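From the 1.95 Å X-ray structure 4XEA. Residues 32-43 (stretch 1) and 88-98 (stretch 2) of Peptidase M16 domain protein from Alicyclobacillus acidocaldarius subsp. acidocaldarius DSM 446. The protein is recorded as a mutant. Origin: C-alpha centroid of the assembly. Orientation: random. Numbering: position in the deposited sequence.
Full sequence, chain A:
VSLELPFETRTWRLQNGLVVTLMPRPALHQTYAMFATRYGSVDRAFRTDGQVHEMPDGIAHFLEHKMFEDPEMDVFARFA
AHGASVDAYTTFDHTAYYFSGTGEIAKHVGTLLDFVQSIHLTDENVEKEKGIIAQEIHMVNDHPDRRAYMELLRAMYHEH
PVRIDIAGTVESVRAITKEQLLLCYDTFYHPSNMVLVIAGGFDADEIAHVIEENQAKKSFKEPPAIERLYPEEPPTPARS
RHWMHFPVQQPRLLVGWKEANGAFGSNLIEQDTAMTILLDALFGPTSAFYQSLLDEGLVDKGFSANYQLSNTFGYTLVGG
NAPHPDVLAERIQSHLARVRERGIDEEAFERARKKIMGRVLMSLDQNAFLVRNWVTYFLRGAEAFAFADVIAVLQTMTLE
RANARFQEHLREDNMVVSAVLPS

Stretch 1 32-43: YAMFATRYGSVD
Stretch 2 88-98: AYTTFDHTAYY

Two strands of one chain, 32-37 and 95-98, lie side by side and antiparallel, their axes at 153° and 4.6 Å apart at closest approach. The register pairs M34 with Y98, F35 with Y97, A36 with A96 and T37 with T95. In these paired residues the backbone is extended, phi -115° to -151° and psi 114° to 154°. F35 and Y97 form a hydrogen-bonded pair, F35 N to Y97 O at 2.8 Å and Y97 N to F35 O at 3.0 Å. T37 and T95 repeat it, T37 N to T95 O at 2.9 Å and T95 N to T37 O at 3.2 Å. The alternate, non-hydrogen-bonded pairs come closer, M34 with Y98 and A36 with A96, each 4.2 Å between CA atoms, and use CA-H...O contacts such as M34 CA to Y97 O at 3.2 Å.

On the face carrying M34, A36, A96 and Y98, A36 CB and A96 CB meet at 4.1 Å, and the selenomethionine M34 packs against A96. In M34, chi1 and chi2, both t, carry M34 SE to 3.8 Å from A96 CB; chi3 m then turns M34 CE to 3.9 Å from Y98 CD2 and 4.0 Å from Y89 CE2. Y98 and Y89 both take chi1 p, with chi2 of 97° and 78°. Y32, chi1 t and chi2 -74°, brings its ring nearly parallel to that of Y98, 17° between planes, but slid apart with centroids at 5.7 Å; Y32 CZ lies 3.8 Å from Y98 CD1. Within the second stretch, H94 (p, chi2 -91°) directs H94 NE2 to Y89 OH at 2.8 Å, coupling a loop side chain to strand 88-90.

On the face of F35, T37, T95 and Y97, F35 (t, chi2 23°) ends leading away from the second stretch, while Y97 (m, chi2 -90°) sets its ring edge near F35 O. T37 (t) sets T37 CG2 3.7 Å from T95 CB. Beta-branched threonine is at home in a strand, and T95 OG1 (chi1 -47°) also donates to Y39 O at 2.9 Å, fastening the loop after T37.

Past T37 the pairing gives way to loops. G40, phi/psi -146/-162, suits its place because an ideal CB would clash with T91 O, F92 O and D93 N. It opens a type I turn to D43 (chi1 m), whose OD2 accepts a hydrogen bond from G40 N at 2.9 Å. The turn presents S41 N to T91 O at 3.0 Å and V42 N to F92 O at 2.9 Å. S41 (p) holds S41 OG 3.7 Å from CD1 of F92 (m, chi2 -59°); V42 (m) rests V42 CG1 4.1 Å from F92 CB. One water donates to D43 OD2 (2.7 Å) and D93 O (2.8 Å), bridging the loops.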

ATOM      1  N   TYR A  32       1.994  11.346  13.210  1.00 52.02           N
ATOM      2  CA  TYR A  32       1.658   9.942  13.330  1.00 49.78           C
ATOM      3  C   TYR A  32       2.164   9.527  14.708  1.00 48.54           C
ATOM      4  O   TYR A  32       3.316   9.815  15.089  1.00 48.87           O
ATOM      5  CB  TYR A  32       2.312   9.150  12.184  1.00 49.00           C
ATOM      6  CG  TYR A  32       1.959   7.653  12.070  1.00 47.86           C
ATOM      7  CD1 TYR A  32       2.481   6.710  12.976  1.00 47.81           C
ATOM      8  CD2 TYR A  32       1.155   7.172  11.041  1.00 50.17           C
ATOM      9  CE1 TYR A  32       2.172   5.338  12.867  1.00 47.36           C
ATOM     10  CE2 TYR A  32       0.849   5.786  10.924  1.00 49.01           C
ATOM     11  CZ  TYR A  32       1.371   4.891  11.840  1.00 50.32           C
ATOM     12  OH  TYR A  32       1.075   3.540  11.762  1.00 52.72           O
ATOM     13  N   ALA A  33       1.281   8.919  15.488  1.00 47.94           N
ATOM     14  CA  ALA A  33       1.569   8.621  16.891  1.00 47.64           C
ATOM     15  C   ALA A  33       1.207   7.156  17.175  1.00 46.87           C
ATOM     16  O   ALA A  33       0.151   6.692  16.742  1.00 46.95           O
ATOM     17  CB  ALA A  33       0.733   9.555  17.763  1.00 49.84           C
HETATM   18  N   MSE A  34       2.040   6.449  17.947  1.00 45.84           N
HETATM   19  CA  MSE A  34       1.740   5.064  18.288  1.00 44.49           C
HETATM   20  C   MSE A  34       2.074   4.806  19.765  1.00 43.51           C
HETATM   21  O   MSE A  34       3.159   5.193  20.231  1.00 43.11           O
HETATM   22  CB  MSE A  34       2.536   4.111  17.384  1.00 43.54           C
HETATM   23  CG  MSE A  34       2.402   2.586  17.732  1.00 44.21           C
HETATM   24 SE   MSE A  34       3.237   1.355  16.451  0.84 47.59          SE
HETATM   25  CE  MSE A  34       2.009   1.495  14.931  1.00 43.65           C
ATOM     26  N   PHE A  35       1.107   4.208  20.474  1.00 41.87           N
ATOM     27  CA  PHE A  35       1.229   3.794  21.865  1.00 43.19           C
ATOM     28  C   PHE A  35       1.123   2.252  21.868  1.00 41.82           C
ATOM     29  O   PHE A  35       0.085   1.717  21.486  1.00 43.57           O
ATOM     30  CB  PHE A  35       0.066   4.442  22.655  1.00 44.38           C
ATOM     31  CG  PHE A  35       0.169   4.358  24.166  1.00 44.68           C
ATOM     32  CD1 PHE A  35       1.371   4.179  24.827  1.00 46.66           C
ATOM     33  CD2 PHE A  35      -0.973   4.570  24.927  1.00 49.38           C
ATOM     34  CE1 PHE A  35       1.423   4.130  26.231  1.00 47.28           C
ATOM     35  CE2 PHE A  35      -0.927   4.544  26.333  1.00 49.41           C
ATOM     36  CZ  PHE A  35       0.273   4.311  26.970  1.00 48.67           C
ATOM     37  N   ALA A  36       2.196   1.549  22.230  1.00 41.50           N
ATOM     38  CA  ALA A  36       2.237   0.084  22.127  1.00 38.88           C
ATOM     39  C   ALA A  36       2.668  -0.576  23.381  1.00 38.72           C
ATOM     40  O   ALA A  36       3.424   0.021  24.172  1.00 39.99           O
ATOM     41  CB  ALA A  36       3.139  -0.355  20.987  1.00 36.33           C
ATOM     42  N   THR A  37       2.220  -1.827  23.541  1.00 38.42           N
ATOM     43  CA  THR A  37       2.568  -2.635  24.719  1.00 39.13           C
ATOM     44  C   THR A  37       3.362  -3.865  24.311  1.00 37.10           C
ATOM     45  O   THR A  37       3.088  -4.475  23.276  1.00 37.71           O
ATOM     46  CB  THR A  37       1.323  -3.062  25.526  1.00 39.42           C
ATOM     47  OG1 THR A  37       1.701  -3.938  26.592  1.00 41.99           O
ATOM     48  CG2 THR A  37       0.341  -3.757  24.615  1.00 40.57           C
ATOM     49  N   ARG A  38       4.368  -4.197  25.128  1.00 36.42           N
ATOM     50  CA  ARG A  38       5.133  -5.451  24.998  1.00 36.44           C
ATOM     51  C   ARG A  38       4.302  -6.656  25.501  1.00 35.65           C
ATOM     52  O   ARG A  38       4.602  -7.276  26.549  1.00 36.83           O
ATOM     53  CB  ARG A  38       6.433  -5.342  25.777  1.00 37.25           C
ATOM     54  CG  ARG A  38       7.442  -6.413  25.480  1.00 37.09           C
ATOM     55  CD  ARG A  38       8.716  -6.268  26.321  1.00 39.96           C
ATOM     56  NE  ARG A  38       9.512  -5.037  26.111  1.00 42.63           N
ATOM     57  CZ  ARG A  38       9.464  -3.925  26.856  1.00 43.46           C
ATOM     58  NH1 ARG A  38       8.590  -3.791  27.852  1.00 43.49           N
ATOM     59  NH2 ARG A  38      10.292  -2.913  26.570  1.00 44.76           N
ATOM     60  N   TYR A  39       3.302  -6.984  24.708  1.00 35.01           N
ATOM     61  CA  TYR A  39       2.335  -8.041  24.973  1.00 35.37           C
ATOM     62  C   TYR A  39       1.667  -8.379  23.652  1.00 35.62           C
ATOM     63  O   TYR A  39       1.108  -7.494  22.974  1.00 37.47           O
ATOM     64  CB  TYR A  39       1.292  -7.561  25.957  1.00 36.83           C
ATOM     65  CG  TYR A  39       0.213  -8.585  26.275  1.00 38.40           C
ATOM     66  CD1 TYR A  39       0.539  -9.883  26.637  1.00 39.32           C
ATOM     67  CD2 TYR A  39      -1.127  -8.244  26.233  1.00 41.97           C
ATOM     68  CE1 TYR A  39      -0.425 -10.822  26.944  1.00 38.67           C
ATOM     69  CE2 TYR A  39      -2.119  -9.178  26.552  1.00 41.57           C
ATOM     70  CZ  TYR A  39      -1.755 -10.451  26.929  1.00 42.13           C
ATOM     71  OH  TYR A  39      -2.711 -11.365  27.265  1.00 43.53           O
ATOM     72  N   GLY A  40       1.710  -9.642  23.246  1.00 36.00           N
ATOM     73  CA  GLY A  40       1.014 -10.042  22.023  1.00 36.66           C
ATOM     74  C   GLY A  40       0.465 -11.432  22.106  1.00 36.47           C
ATOM     75  O   GLY A  40       0.378 -11.992  23.196  1.00 36.68           O
ATOM     76  N   SER A  41       0.157 -12.006  20.941  1.00 37.62           N
ATOM     77  CA  SER A  41      -0.541 -13.294  20.869  1.00 37.96           C
ATOM     78  C   SER A  41       0.249 -14.440  21.474  1.00 38.60           C
ATOM     79  O   SER A  41      -0.368 -15.415  21.952  1.00 39.92           O
ATOM     80  CB  SER A  41      -0.955 -13.657  19.425  1.00 39.52           C
ATOM     81  OG  SER A  41       0.169 -13.854  18.560  1.00 36.94           O
ATOM     82  N   VAL A  42       1.581 -14.348  21.468  1.00 36.14           N
ATOM     83  CA  VAL A  42       2.382 -15.465  21.932  1.00 36.52           C
ATOM     84  C   VAL A  42       2.624 -15.492  23.440  1.00 37.19           C
ATOM     85  O   VAL A  42       3.159 -16.466  23.941  1.00 37.51           O
ATOM     86  CB  VAL A  42       3.700 -15.668  21.160  1.00 36.07           C
ATOM     87  CG1 VAL A  42       3.401 -15.885  19.633  1.00 37.21           C
ATOM     88  CG2 VAL A  42       4.718 -14.559  21.446  1.00 37.13           C
ATOM     89  N   ASP A  43       2.193 -14.444  24.147  1.00 36.64           N
ATOM     90  CA  ASP A  43       2.365 -14.364  25.601  1.00 37.60           C
ATOM     91  C   ASP A  43       1.252 -15.141  26.297  1.00 39.19           C
ATOM     92  O   ASP A  43       0.429 -14.583  27.021  1.00 40.26           O
ATOM     93  CB  ASP A  43       2.391 -12.898  26.044  1.00 36.02           C
ATOM     94  CG  ASP A  43       3.646 -12.207  25.626  1.00 36.74           C
ATOM     95  OD1 ASP A  43       4.714 -12.659  26.118  1.00 36.19           O
ATOM     96  OD2 ASP A  43       3.571 -11.234  24.804  1.00 36.35           O
ATOM     97  N   ALA A  88      -5.762   0.118  15.339  1.00 47.21           N
ATOM     98  CA  ALA A  88      -4.906  -0.702  16.187  1.00 45.75           C
ATOM     99  C   ALA A  88      -4.615  -2.024  15.469  1.00 44.46           C
ATOM    100  O   ALA A  88      -5.274  -2.348  14.510  1.00 44.88           O
ATOM    101  CB  ALA A  88      -5.570  -0.936  17.508  1.00 45.41           C
ATOM    102  N   TYR A  89      -3.625  -2.758  15.956  1.00 42.90           N
ATOM    103  CA  TYR A  89      -3.405  -4.132  15.571  1.00 43.33           C
ATOM    104  C   TYR A  89      -2.769  -4.905  16.737  1.00 41.32           C
ATOM    105  O   TYR A  89      -2.190  -4.322  17.656  1.00 39.70           O
ATOM    106  CB  TYR A  89      -2.570  -4.246  14.245  1.00 44.01           C
ATOM    107  CG  TYR A  89      -1.106  -3.804  14.395  1.00 46.04           C
ATOM    108  CD1 TYR A  89      -0.168  -4.643  14.986  1.00 48.24           C
ATOM    109  CD2 TYR A  89      -0.682  -2.537  13.980  1.00 47.64           C
ATOM    110  CE1 TYR A  89       1.172  -4.248  15.149  1.00 48.30           C
ATOM    111  CE2 TYR A  89       0.639  -2.134  14.135  1.00 50.59           C
ATOM    112  CZ  TYR A  89       1.567  -3.001  14.724  1.00 49.60           C
ATOM    113  OH  TYR A  89       2.868  -2.622  14.888  1.00 49.83           O
ATOM    114  N   THR A  90      -2.917  -6.226  16.683  1.00 41.50           N
ATOM    115  CA  THR A  90      -2.195  -7.155  17.552  1.00 41.03           C
ATOM    116  C   THR A  90      -1.306  -8.015  16.681  1.00 40.49           C
ATOM    117  O   THR A  90      -1.735  -8.485  15.591  1.00 40.71           O
ATOM    118  CB  THR A  90      -3.181  -8.069  18.245  1.00 41.89           C
ATOM    119  OG1 THR A  90      -4.190  -7.267  18.865  1.00 44.51           O
ATOM    120  CG2 THR A  90      -2.486  -8.941  19.286  1.00 39.94           C
ATOM    121  N   THR A  91      -0.064  -8.187  17.113  1.00 40.32           N
ATOM    122  CA  THR A  91       0.849  -9.121  16.441  1.00 40.07           C
ATOM    123  C   THR A  91       1.410 -10.112  17.470  1.00 38.69           C
ATOM    124  O   THR A  91       0.870 -10.248  18.582  1.00 37.31           O
ATOM    125  CB  THR A  91       1.931  -8.452  15.546  1.00 40.69           C
ATOM    126  OG1 THR A  91       2.608  -9.493  14.802  1.00 44.19           O
ATOM    127  CG2 THR A  91       2.975  -7.666  16.344  1.00 42.20           C
ATOM    128  N   PHE A  92       2.447 -10.851  17.089  1.00 38.69           N
ATOM    129  CA  PHE A  92       2.925 -11.950  17.927  1.00 38.60           C
ATOM    130  C   PHE A  92       3.356 -11.482  19.291  1.00 36.57           C
ATOM    131  O   PHE A  92       3.122 -12.171  20.303  1.00 36.34           O
ATOM    132  CB  PHE A  92       4.083 -12.673  17.226  1.00 39.68           C
ATOM    133  CG  PHE A  92       3.693 -13.274  15.926  1.00 44.67           C
ATOM    134  CD1 PHE A  92       2.669 -14.230  15.873  1.00 46.82           C
ATOM    135  CD2 PHE A  92       4.301 -12.891  14.759  1.00 49.98           C
ATOM    136  CE1 PHE A  92       2.276 -14.796  14.673  1.00 51.10           C
ATOM    137  CE2 PHE A  92       3.921 -13.500  13.545  1.00 53.12           C
ATOM    138  CZ  PHE A  92       2.897 -14.432  13.524  1.00 52.64           C
ATOM    139  N   ASP A  93       4.057 -10.355  19.328  1.00 36.82           N
ATOM    140  CA  ASP A  93       4.741  -9.923  20.533  1.00 36.88           C
ATOM    141  C   ASP A  93       4.478  -8.479  20.956  1.00 37.09           C
ATOM    142  O   ASP A  93       5.124  -7.967  21.903  1.00 36.84           O
ATOM    143  CB  ASP A  93       6.265 -10.176  20.424  1.00 37.72           C
ATOM    144  CG  ASP A  93       6.922  -9.455  19.243  1.00 39.22           C
ATOM    145  OD1 ASP A  93       6.236  -8.710  18.509  1.00 40.60           O
ATOM    146  OD2 ASP A  93       8.132  -9.661  19.027  1.00 40.25           O
ATOM    147  N   HIS A  94       3.566  -7.804  20.262  1.00 38.44           N
ATOM    148  CA  HIS A  94       3.100  -6.502  20.745  1.00 37.73           C
ATOM    149  C   HIS A  94       1.700  -6.209  20.218  1.00 38.49           C
ATOM    150  O   HIS A  94       1.205  -6.863  19.270  1.00 38.19           O
ATOM    151  CB  HIS A  94       4.112  -5.367  20.412  1.00 38.48           C
ATOM    152  CG  HIS A  94       4.194  -5.004  18.955  1.00 39.34           C
ATOM    153  ND1 HIS A  94       5.086  -5.598  18.079  1.00 45.97           N
ATOM    154  CD2 HIS A  94       3.499  -4.096  18.223  1.00 40.47           C
ATOM    155  CE1 HIS A  94       4.930  -5.066  16.870  1.00 46.87           C
ATOM    156  NE2 HIS A  94       3.990  -4.136  16.939  1.00 41.70           N
ATOM    157  N   THR A  95       1.037  -5.277  20.910  1.00 38.73           N
ATOM    158  CA  THR A  95      -0.227  -4.695  20.497  1.00 39.96           C
ATOM    159  C   THR A  95      -0.013  -3.188  20.402  1.00 40.07           C
ATOM    160  O   THR A  95       0.604  -2.569  21.300  1.00 40.04           O
ATOM    161  CB  THR A  95      -1.368  -4.972  21.529  1.00 40.87           C
ATOM    162  OG1 THR A  95      -1.373  -6.351  21.926  1.00 39.83           O
ATOM    163  CG2 THR A  95      -2.730  -4.620  20.943  1.00 40.82           C
ATOM    164  N   ALA A  96      -0.496  -2.610  19.300  1.00 39.89           N
ATOM    165  CA  ALA A  96      -0.277  -1.199  18.975  1.00 40.47           C
ATOM    166  C   ALA A  96      -1.585  -0.449  18.695  1.00 41.42           C
ATOM    167  O   ALA A  96      -2.486  -0.980  18.020  1.00 40.84           O
ATOM    168  CB  ALA A  96       0.640  -1.066  17.764  1.00 39.52           C
ATOM    169  N   TYR A  97      -1.632   0.790  19.220  1.00 42.93           N
ATOM    170  CA  TYR A  97      -2.701   1.772  19.029  1.00 43.09           C
ATOM    171  C   TYR A  97      -2.099   3.040  18.415  1.00 44.47           C
ATOM    172  O   TYR A  97      -1.076   3.561  18.895  1.00 43.00           O
ATOM    173  CB  TYR A  97      -3.387   2.073  20.374  1.00 44.57           C
ATOM    174  CG  TYR A  97      -3.880   0.802  21.062  1.00 43.48           C
ATOM    175  CD1 TYR A  97      -5.162   0.326  20.819  1.00 43.84           C
ATOM    176  CD2 TYR A  97      -3.031   0.028  21.866  1.00 45.49           C
ATOM    177  CE1 TYR A  97      -5.615  -0.839  21.362  1.00 44.54           C
ATOM    178  CE2 TYR A  97      -3.489  -1.171  22.449  1.00 43.55           C
ATOM    179  CZ  TYR A  97      -4.779  -1.597  22.183  1.00 44.34           C
ATOM    180  OH  TYR A  97      -5.263  -2.761  22.729  1.00 43.92           O
ATOM    181  N   TYR A  98      -2.701   3.546  17.325  1.00 44.83           N
ATOM    182  CA  TYR A  98      -2.045   4.637  16.608  1.00 46.17           C
ATOM    183  C   TYR A  98      -3.032   5.544  15.910  1.00 48.25           C
ATOM    184  O   TYR A  98      -4.129   5.100  15.571  1.00 48.98           O
ATOM    185  CB  TYR A  98      -1.044   4.064  15.618  1.00 45.33           C
ATOM    186  CG  TYR A  98      -1.628   3.142  14.552  1.00 48.46           C
ATOM    187  CD1 TYR A  98      -1.943   3.629  13.297  1.00 51.70           C
ATOM    188  CD2 TYR A  98      -1.842   1.778  14.803  1.00 51.21           C
ATOM    189  CE1 TYR A  98      -2.475   2.799  12.302  1.00 55.94           C
ATOM    190  CE2 TYR A  98      -2.355   0.928  13.804  1.00 50.83           C
ATOM    191  CZ  TYR A  98      -2.661   1.451  12.566  1.00 54.39           C
ATOM    192  OH  TYR A  98      -3.205   0.652  11.598  1.00 58.51           O
TER
HETATM  193  O   HOH W   1       5.661  -9.720  24.058  1.00 38.13           O